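Local coordinates for protein peptidoglycan glycosyltransferase (Burkholderia ambifaria, PDB 5UY7) that is a penicillin-binding protein with a transpeptidase domain of the beta-lactamase-like fold, at residues A451-G459 against M524-I535; S198-Y208 against E234-P242. All coordinates share one frame; numbering follows the deposited sequence.

Both contacts are partly buried and lie toward the periphery of the fold, 18 to 19 Å from the centre of the chain. Their own centres are about 19 Å apart, and they come in series along the chain: interaction 2 closes before interaction 1 opens. Each lies by an outermost strand of the five-stranded antiparallel sheet. In interaction 2 the first helix, 201-217, packs along edge strand 235-241, while in interaction 1 the loop leading into the other edge strand, 459-466, is gripped by the tail that follows helix 509-526. That last helix joins the two, since A526 at its end packs against I206 of helix 201-217. The two ends of the modelled chain thus meet through helix 509-526, though their contacts flank opposite edges of the sheet.

Interaction 1 (A451-G459 against M524-I535); sequences AAVPGYRVG and MRALNVPPNMPI. With SO4 (sulfate ion), chain F.
Y456 lays its ring between M524 and P531. CB of M524 makes a CH-pi contact 3.8 Å from the centroid of the Y456 ring, and CA of P531 takes the opposite face at 4.0 Å. The M524 chain bends at chi2 (-77°), which brings SD obliquely beside the same ring in a Met-aromatic contact.

Hydrogen bonds join the two segments as well. Y456 OH donates to V529 O at 2.7 Å, at the ring edge, so an aromatic that also carries a hydroxyl suits this place. G455 O accepts from N532 N at 2.9 Å and, more weakly, from M533 N. N532 OD1 receives R457 N in a nearly straight bond (2.9 Å, 170°), while its ND2 reaches M487 O.

The positive phi of G455, in the type II turn V453-Y456, suits a glycine; I535 CD1 packs against its N at 3.4 Å. I535 N donates to one sulfate ion, and R457 forms salt bridges with E439 and a second sulfate.

Each bond between the segments uses at least one main-chain atom, two of them paired with the side chains of Y456 and N532. The tail, which follows the Schellman motif ending the helix, thus has the Y456 ring as its main apolar contact.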
loop_
_atom_site.group_PDB
_atom_site.type_symbol
_atom_site.label_atom_id
_atom_site.label_comp_id
_atom_site.label_asym_id
_atom_site.label_seq_id
_atom_site.Cartn_x
_atom_site.Cartn_y
_atom_site.Cartn_z
ATOM N N ALA A 451 6.263 1.143 12.015
ATOM C CA ALA A 451 6.316 2.012 10.846
ATOM C C ALA A 451 6.119 3.476 11.197
ATOM O O ALA A 451 6.198 4.328 10.307
ATOM C CB ALA A 451 5.270 1.580 9.815
ATOM N N ALA A 452 5.854 3.788 12.460
ATOM C CA ALA A 452 5.768 5.175 12.884
ATOM C C ALA A 452 7.084 5.898 12.612
ATOM O O ALA A 452 8.163 5.300 12.652
ATOM C CB ALA A 452 5.443 5.260 14.371
ATOM N N VAL A 453 6.975 7.201 12.364
ATOM C CA VAL A 453 8.115 8.071 12.069
ATOM C C VAL A 453 8.166 9.174 13.116
ATOM O O VAL A 453 7.319 10.081 13.097
ATOM C CB VAL A 453 8.002 8.667 10.652
ATOM C CG1 VAL A 453 9.123 9.667 10.399
ATOM C CG2 VAL A 453 7.981 7.572 9.597
ATOM N N PRO A 454 9.124 9.144 14.041
ATOM C CA PRO A 454 9.189 10.187 15.073
ATOM C C PRO A 454 9.203 11.579 14.456
ATOM O O PRO A 454 10.004 11.877 13.559
ATOM C CB PRO A 454 10.500 9.873 15.804
ATOM C CG PRO A 454 10.674 8.380 15.602
ATOM C CD PRO A 454 10.159 8.110 14.214
ATOM N N GLY A 455 8.278 12.423 14.919
ATOM C CA GLY A 455 8.187 13.794 14.462
ATOM C C GLY A 455 7.222 14.045 13.319
ATOM O O GLY A 455 6.962 15.214 13.002
ATOM N N TYR A 456 6.692 13.005 12.683
ATOM C CA TYR A 456 5.859 13.192 11.498
ATOM C C TYR A 456 4.627 12.314 11.564
ATOM O O TYR A 456 4.726 11.120 11.857
ATOM C CB TYR A 456 6.638 12.862 10.219
ATOM C CG TYR A 456 7.774 13.810 9.969
ATOM C CD1 TYR A 456 7.562 15.007 9.296
ATOM C CD2 TYR A 456 9.054 13.531 10.431
ATOM C CE1 TYR A 456 8.588 15.883 9.072
ATOM C CE2 TYR A 456 10.102 14.414 10.217
ATOM C CZ TYR A 456 9.860 15.589 9.530
ATOM O OH TYR A 456 10.890 16.469 9.302
ATOM N N ARG A 457 3.477 12.894 11.238
ATOM C CA ARG A 457 2.297 12.084 10.987
ATOM C C ARG A 457 2.461 11.322 9.683
ATOM O O ARG A 457 2.701 11.932 8.637
ATOM C CB ARG A 457 1.060 12.972 10.921
ATOM C CG ARG A 457 0.755 13.633 12.258
ATOM C CD ARG A 457 -0.314 14.691 12.100
ATOM N NE ARG A 457 -1.515 14.155 11.462
ATOM C CZ ARG A 457 -2.540 14.915 11.089
ATOM N NH1 ARG A 457 -2.509 16.222 11.301
ATOM N NH2 ARG A 457 -3.596 14.358 10.490
ATOM N N VAL A 458 2.328 9.994 9.744
ATOM C CA VAL A 458 2.437 9.133 8.570
ATOM C C VAL A 458 1.334 8.086 8.634
ATOM O O VAL A 458 0.658 7.921 9.650
ATOM C CB VAL A 458 3.817 8.447 8.457
ATOM C CG1 VAL A 458 4.948 9.479 8.504
ATOM C CG2 VAL A 458 3.970 7.373 9.542
ATOM N N GLY A 459 1.159 7.363 7.530
ATOM C CA GLY A 459 0.237 6.241 7.540
ATOM C C GLY A 459 0.564 5.313 6.396
ATOM O O GLY A 459 1.195 5.711 5.411
ATOM N N MET A 524 11.801 13.112 4.562
ATOM C CA MET A 524 11.233 14.336 5.132
ATOM C C MET A 524 12.326 15.297 5.583
ATOM O O MET A 524 12.289 16.493 5.270
ATOM C CB MET A 524 10.331 14.020 6.327
ATOM C CG MET A 524 9.142 13.148 6.070
ATOM S SD MET A 524 7.802 14.018 5.269
ATOM C CE MET A 524 8.170 13.644 3.550
ATOM N N ARG A 525 13.292 14.798 6.358
ATOM C CA ARG A 525 14.339 15.677 6.858
ATOM C C ARG A 525 15.145 16.271 5.711
ATOM O O ARG A 525 15.461 17.464 5.723
ATOM C CB ARG A 525 15.255 14.924 7.828
ATOM C CG ARG A 525 14.647 14.725 9.216
ATOM C CD ARG A 525 15.638 14.016 10.154
ATOM N NE ARG A 525 15.706 12.583 9.875
ATOM C CZ ARG A 525 14.783 11.716 10.270
ATOM N NH1 ARG A 525 13.737 12.145 10.958
ATOM N NH2 ARG A 525 14.900 10.428 9.978
ATOM N N ALA A 526 15.478 15.457 4.704
ATOM C CA ALA A 526 16.315 15.950 3.617
ATOM C C ALA A 526 15.599 17.017 2.800
ATOM O O ALA A 526 16.252 17.909 2.236
ATOM C CB ALA A 526 16.748 14.791 2.720
ATOM N N LEU A 527 14.274 16.955 2.747
ATOM C CA LEU A 527 13.451 17.913 2.014
ATOM C C LEU A 527 13.002 19.091 2.864
ATOM O O LEU A 527 12.199 19.902 2.391
ATOM C CB LEU A 527 12.222 17.213 1.439
ATOM C CG LEU A 527 12.560 16.141 0.410
ATOM C CD1 LEU A 527 11.291 15.478 -0.081
ATOM C CD2 LEU A 527 13.364 16.731 -0.749
ATOM N N ASN A 528 13.500 19.201 4.098
ATOM C CA ASN A 528 13.156 20.299 5.008
ATOM C C ASN A 528 11.670 20.339 5.336
ATOM O O ASN A 528 11.123 21.411 5.610
ATOM C CB ASN A 528 13.597 21.658 4.452
ATOM C CG ASN A 528 15.085 21.738 4.228
ATOM O OD1 ASN A 528 15.884 21.286 5.054
ATOM N ND2 ASN A 528 15.478 22.357 3.115
ATOM N N VAL A 529 11.008 19.190 5.316
ATOM C CA VAL A 529 9.605 19.163 5.745
ATOM C C VAL A 529 9.555 19.402 7.247
ATOM O O VAL A 529 10.236 18.694 8.005
ATOM C CB VAL A 529 8.963 17.832 5.389
ATOM C CG1 VAL A 529 7.520 17.802 5.902
ATOM C CG2 VAL A 529 9.048 17.589 3.886
ATOM N N PRO A 530 8.800 20.382 7.725
ATOM C CA PRO A 530 8.762 20.631 9.161
ATOM C C PRO A 530 8.086 19.477 9.875
ATOM O O PRO A 530 7.059 18.966 9.401
ATOM C CB PRO A 530 7.936 21.923 9.282
ATOM C CG PRO A 530 7.841 22.478 7.889
ATOM C CD PRO A 530 7.932 21.302 6.975
ATOM N N PRO A 531 8.642 19.031 10.999
ATOM C CA PRO A 531 7.938 18.053 11.833
ATOM C C PRO A 531 6.551 18.562 12.178
ATOM O O PRO A 531 6.344 19.761 12.388
ATOM C CB PRO A 531 8.825 17.942 13.077
ATOM C CG PRO A 531 10.191 18.344 12.594
ATOM C CD PRO A 531 9.942 19.416 11.577
ATOM N N ASN A 532 5.585 17.644 12.220
ATOM C CA ASN A 532 4.222 18.034 12.556
ATOM C C ASN A 532 3.606 17.115 13.603
ATOM O O ASN A 532 2.377 17.086 13.759
ATOM C CB ASN A 532 3.342 18.122 11.302
ATOM C CG ASN A 532 3.017 16.770 10.704
ATOM O OD1 ASN A 532 3.656 15.770 11.008
ATOM N ND2 ASN A 532 2.005 16.741 9.829
ATOM N N MET A 533 4.436 16.417 14.379
ATOM C CA MET A 533 3.957 15.569 15.458
ATOM C C MET A 533 4.975 15.675 16.588
ATOM O O MET A 533 6.188 15.589 16.329
ATOM C CB MET A 533 3.834 14.129 14.961
ATOM C CG MET A 533 3.182 13.138 15.886
ATOM S SD MET A 533 3.156 11.545 15.033
ATOM C CE MET A 533 1.426 11.104 15.169
ATOM N N PRO A 534 4.539 15.858 17.830
ATOM C CA PRO A 534 5.494 15.907 18.942
ATOM C C PRO A 534 6.167 14.560 19.146
ATOM O O PRO A 534 5.653 13.508 18.761
ATOM C CB PRO A 534 4.628 16.280 20.151
ATOM C CG PRO A 534 3.373 16.850 19.574
ATOM C CD PRO A 534 3.164 16.135 18.273
ATOM N N ILE A 535 7.342 14.611 19.766
ATOM C CA ILE A 535 8.079 13.406 20.129
ATOM C C ILE A 535 7.649 12.924 21.508
ATOM O O ILE A 535 6.522 12.462 21.695
ATOM C CB ILE A 535 9.595 13.650 20.101
ATOM C CG1 ILE A 535 10.041 14.140 18.723
ATOM C CG2 ILE A 535 10.339 12.384 20.493
ATOM C CD1 ILE A 535 10.190 13.046 17.693
HETATM S S SO4 F . 8.628 18.521 20.338
HETATM O O1 SO4 F . 8.799 19.636 19.408
HETATM O O2 SO4 F . 7.381 18.691 21.082
HETATM O O3 SO4 F . 9.749 18.494 21.275
HETATM O O4 SO4 F . 8.586 17.262 19.596
HETATM O O HOH W 1 11.989 10.409 12.405
HETATM O O HOH W 2 6.507 11.567 16.848
HETATM O O HOH W 3 -0.328 17.851 12.908
#

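Interaction 2 (S198-Y208 against E234-P242); sequences SIDSKIQYIAY and EVLALVNYP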
loop_
_atom_site.group_PDB
_atom_site.type_symbol
_atom_site.label_atom_id
_atom_site.label_comp_id
_atom_site.label_asym_id
_atom_site.label_seq_id
_atom_site.Cartn_x
_atom_site.Cartn_y
_atom_site.Cartn_z
ATOM N N SER A 198 14.004 11.754 -13.103
ATOM C CA SER A 198 13.466 12.374 -11.904
ATOM C C SER A 198 14.152 11.877 -10.646
ATOM O O SER A 198 13.977 12.492 -9.590
ATOM C CB SER A 198 11.962 12.110 -11.797
ATOM O OG SER A 198 11.710 10.722 -11.830
ATOM N N ILE A 199 14.924 10.791 -10.743
ATOM C CA ILE A 199 15.618 10.247 -9.583
ATOM C C ILE A 199 16.465 11.329 -8.936
ATOM O O ILE A 199 17.262 12.001 -9.600
ATOM C CB ILE A 199 16.489 9.046 -9.987
ATOM C CG1 ILE A 199 15.657 7.972 -10.684
ATOM C CG2 ILE A 199 17.208 8.475 -8.762
ATOM C CD1 ILE A 199 14.664 7.323 -9.793
ATOM N N ASP A 200 16.278 11.508 -7.633
ATOM C CA ASP A 200 17.041 12.459 -6.836
ATOM C C ASP A 200 18.185 11.695 -6.181
ATOM O O ASP A 200 17.935 10.759 -5.418
ATOM C CB ASP A 200 16.123 13.101 -5.798
ATOM C CG ASP A 200 16.833 14.099 -4.902
ATOM O OD1 ASP A 200 17.883 13.764 -4.325
ATOM O OD2 ASP A 200 16.312 15.225 -4.748
ATOM N N SER A 201 19.434 12.097 -6.462
ATOM C CA SER A 201 20.587 11.329 -5.987
ATOM C C SER A 201 20.577 11.184 -4.471
ATOM O O SER A 201 20.996 10.148 -3.933
ATOM C CB SER A 201 21.892 11.992 -6.429
ATOM O OG SER A 201 22.045 11.977 -7.838
ATOM N N LYS A 202 20.141 12.227 -3.767
ATOM C CA LYS A 202 20.111 12.195 -2.309
ATOM C C LYS A 202 19.045 11.233 -1.789
ATOM O O LYS A 202 19.296 10.466 -0.850
ATOM C CB LYS A 202 19.866 13.611 -1.785
ATOM C CG LYS A 202 19.864 13.772 -0.290
ATOM C CD LYS A 202 20.125 15.242 0.078
ATOM C CE LYS A 202 19.528 16.206 -0.946
ATOM N NZ LYS A 202 19.560 17.636 -0.519
ATOM N N ILE A 203 17.847 11.257 -2.379
ATOM C CA ILE A 203 16.805 10.346 -1.919
ATOM C C ILE A 203 17.112 8.920 -2.355
ATOM O O ILE A 203 16.830 7.967 -1.620
ATOM C CB ILE A 203 15.421 10.812 -2.411
ATOM C CG1 ILE A 203 15.109 12.198 -1.836
ATOM C CG2 ILE A 203 14.338 9.821 -1.991
ATOM C CD1 ILE A 203 13.786 12.799 -2.305
ATOM N N GLN A 204 17.706 8.749 -3.540
ATOM C CA GLN A 204 18.159 7.426 -3.960
ATOM C C GLN A 204 19.158 6.855 -2.957
ATOM O O GLN A 204 19.078 5.676 -2.594
ATOM C CB GLN A 204 18.782 7.510 -5.361
ATOM C CG GLN A 204 19.286 6.187 -5.925
ATOM C CD GLN A 204 18.180 5.370 -6.558
ATOM O OE1 GLN A 204 17.010 5.717 -6.437
ATOM N NE2 GLN A 204 18.545 4.293 -7.252
ATOM N N TYR A 205 20.103 7.681 -2.490
ATOM C CA TYR A 205 21.051 7.210 -1.485
ATOM C C TYR A 205 20.342 6.849 -0.184
ATOM O O TYR A 205 20.665 5.833 0.450
ATOM C CB TYR A 205 22.130 8.265 -1.228
ATOM C CG TYR A 205 22.988 7.909 -0.042
ATOM C CD1 TYR A 205 23.925 6.891 -0.123
ATOM C CD2 TYR A 205 22.813 8.547 1.180
ATOM C CE1 TYR A 205 24.701 6.546 0.979
ATOM C CE2 TYR A 205 23.559 8.207 2.264
ATOM C CZ TYR A 205 24.498 7.209 2.167
ATOM O OH TYR A 205 25.239 6.900 3.271
ATOM N N ILE A 206 19.378 7.674 0.238
ATOM C CA ILE A 206 18.625 7.379 1.458
ATOM C C ILE A 206 17.941 6.027 1.341
ATOM O O ILE A 206 17.998 5.195 2.257
ATOM C CB ILE A 206 17.604 8.495 1.740
ATOM C CG1 ILE A 206 18.310 9.729 2.292
ATOM C CG2 ILE A 206 16.536 8.006 2.706
ATOM C CD1 ILE A 206 17.427 10.955 2.314
ATOM N N ALA A 207 17.279 5.789 0.205
ATOM C CA ALA A 207 16.593 4.520 0.002
ATOM C C ALA A 207 17.583 3.365 -0.047
ATOM O O ALA A 207 17.363 2.317 0.574
ATOM C CB ALA A 207 15.777 4.580 -1.289
ATOM N N TYR A 208 18.690 3.547 -0.764
ATOM C CA TYR A 208 19.687 2.490 -0.878
ATOM C C TYR A 208 20.299 2.151 0.477
ATOM O O TYR A 208 20.393 0.976 0.855
ATOM C CB TYR A 208 20.772 2.934 -1.859
ATOM C CG TYR A 208 22.003 2.082 -1.832
ATOM C CD1 TYR A 208 22.076 0.925 -2.576
ATOM C CD2 TYR A 208 23.101 2.449 -1.066
ATOM C CE1 TYR A 208 23.222 0.147 -2.560
ATOM C CE2 TYR A 208 24.234 1.680 -1.036
ATOM C CZ TYR A 208 24.283 0.529 -1.781
ATOM O OH TYR A 208 25.432 -0.228 -1.740
ATOM N N GLU A 234 6.549 11.800 -10.069
ATOM C CA GLU A 234 7.944 11.516 -10.364
ATOM C C GLU A 234 8.508 10.500 -9.378
ATOM O O GLU A 234 8.290 10.599 -8.167
ATOM C CB GLU A 234 8.770 12.805 -10.309
ATOM C CG GLU A 234 8.557 13.735 -11.491
ATOM C CD GLU A 234 9.239 15.085 -11.315
ATOM O OE1 GLU A 234 10.093 15.221 -10.416
ATOM O OE2 GLU A 234 8.918 16.014 -12.075
ATOM N N VAL A 235 9.246 9.525 -9.901
ATOM C CA VAL A 235 9.974 8.584 -9.057
ATOM C C VAL A 235 11.230 9.275 -8.548
ATOM O O VAL A 235 12.094 9.667 -9.336
ATOM C CB VAL A 235 10.321 7.304 -9.826
ATOM C CG1 VAL A 235 11.196 6.385 -8.963
ATOM C CG2 VAL A 235 9.054 6.583 -10.225
ATOM N N LEU A 236 11.322 9.452 -7.230
ATOM C CA LEU A 236 12.481 10.096 -6.628
ATOM C C LEU A 236 13.568 9.100 -6.260
ATOM O O LEU A 236 14.747 9.477 -6.185
ATOM C CB LEU A 236 12.061 10.871 -5.373
ATOM C CG LEU A 236 10.992 11.944 -5.597
ATOM C CD1 LEU A 236 10.639 12.606 -4.266
ATOM C CD2 LEU A 236 11.483 12.988 -6.590
ATOM N N ALA A 237 13.193 7.845 -6.020
ATOM C CA ALA A 237 14.155 6.795 -5.717
ATOM C C ALA A 237 13.582 5.475 -6.187
ATOM O O ALA A 237 12.376 5.244 -6.086
ATOM C CB ALA A 237 14.480 6.731 -4.220
ATOM N N LEU A 238 14.457 4.609 -6.691
ATOM C CA LEU A 238 14.041 3.294 -7.168
ATOM C C LEU A 238 15.248 2.387 -6.977
ATOM O O LEU A 238 16.236 2.538 -7.699
ATOM C CB LEU A 238 13.613 3.375 -8.634
ATOM C CG LEU A 238 13.015 2.174 -9.368
ATOM C CD1 LEU A 238 11.568 2.003 -8.994
ATOM C CD2 LEU A 238 13.140 2.379 -10.872
ATOM N N VAL A 239 15.202 1.500 -5.980
ATOM C CA VAL A 239 16.375 0.731 -5.572
ATOM C C VAL A 239 16.025 -0.747 -5.479
ATOM O O VAL A 239 15.040 -1.116 -4.832
ATOM C CB VAL A 239 16.935 1.216 -4.219
ATOM C CG1 VAL A 239 18.168 0.383 -3.825
ATOM C CG2 VAL A 239 17.306 2.675 -4.299
ATOM N N ASN A 240 16.840 -1.585 -6.112
ATOM C CA ASN A 240 16.863 -3.019 -5.869
ATOM C C ASN A 240 18.163 -3.350 -5.156
ATOM O O ASN A 240 19.230 -2.896 -5.585
ATOM C CB ASN A 240 16.780 -3.809 -7.174
ATOM C CG ASN A 240 15.466 -3.607 -7.888
ATOM O OD1 ASN A 240 14.463 -4.212 -7.526
ATOM N ND2 ASN A 240 15.465 -2.756 -8.909
ATOM N N TYR A 241 18.079 -4.130 -4.079
ATOM C CA TYR A 241 19.277 -4.603 -3.389
ATOM C C TYR A 241 19.183 -6.100 -3.136
ATOM O O TYR A 241 18.265 -6.549 -2.419
ATOM C CB TYR A 241 19.512 -3.857 -2.073
ATOM C CG TYR A 241 20.913 -4.107 -1.587
ATOM C CD1 TYR A 241 21.976 -3.357 -2.076
ATOM C CD2 TYR A 241 21.189 -5.140 -0.705
ATOM C CE1 TYR A 241 23.272 -3.600 -1.669
ATOM C CE2 TYR A 241 22.481 -5.396 -0.297
ATOM C CZ TYR A 241 23.521 -4.620 -0.777
ATOM O OH TYR A 241 24.808 -4.872 -0.374
ATOM N N PRO A 242 20.103 -6.915 -3.677
ATOM C CA PRO A 242 21.187 -6.481 -4.567
ATOM C C PRO A 242 20.690 -6.140 -5.974
ATOM O O PRO A 242 19.516 -6.337 -6.281
ATOM C CB PRO A 242 22.128 -7.698 -4.612
ATOM C CG PRO A 242 21.634 -8.645 -3.553
ATOM C CD PRO A 242 20.179 -8.352 -3.379
#
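Q204 brings its amide against the backbone of L238 and grips it twice. CG stands anti to the backbone N (chi1 -179°) and the chain then bends at chi2, which carries the amide down to the strand. There OE1 accepts from L238 N at 2.8 Å, in its own carbonyl plane and on a lone pair, while NE2 gives a hydrogen to L238 O at 2.9 Å from well above that carbonyl's plane. A glutamine suits the place because one flat group offers both an acceptor and a donor. V239 CG2 lies against this amide, 3.6 Å from Q204 CD, the two side chains crossing at a slant.

Small residues let the helix come near: A207 CB meets A237 CB at 3.9 Å, and in the conformer given I203 sets its CG2 branch on A237 CB. Helix 201-208 thus runs along strand 235-241 at -36°, 6.5 Å between axes, covering a face of the sheet at its edge strand. L236 and A237 form a classic beta bulge opposite V227, and L236 O accepts from D200 N at 2.9 Å. D200 is the N-cap, its OD1 taking I203 N from above the carboxylate plane and, weakly, K202 N.

Before the helix, S198 OG donates to V235 O at 2.7 Å, its first torsion tucking the hydroxyl between backbone N and carbonyl carbon. I199 lies alongside V235, both pointing the same way. At the far end Y208 crosses V239 at about a right angle, with V239 CG1 at the edge of the Y208 ring, and this ring meets that of Y241 obliquely, the planes 72° apart.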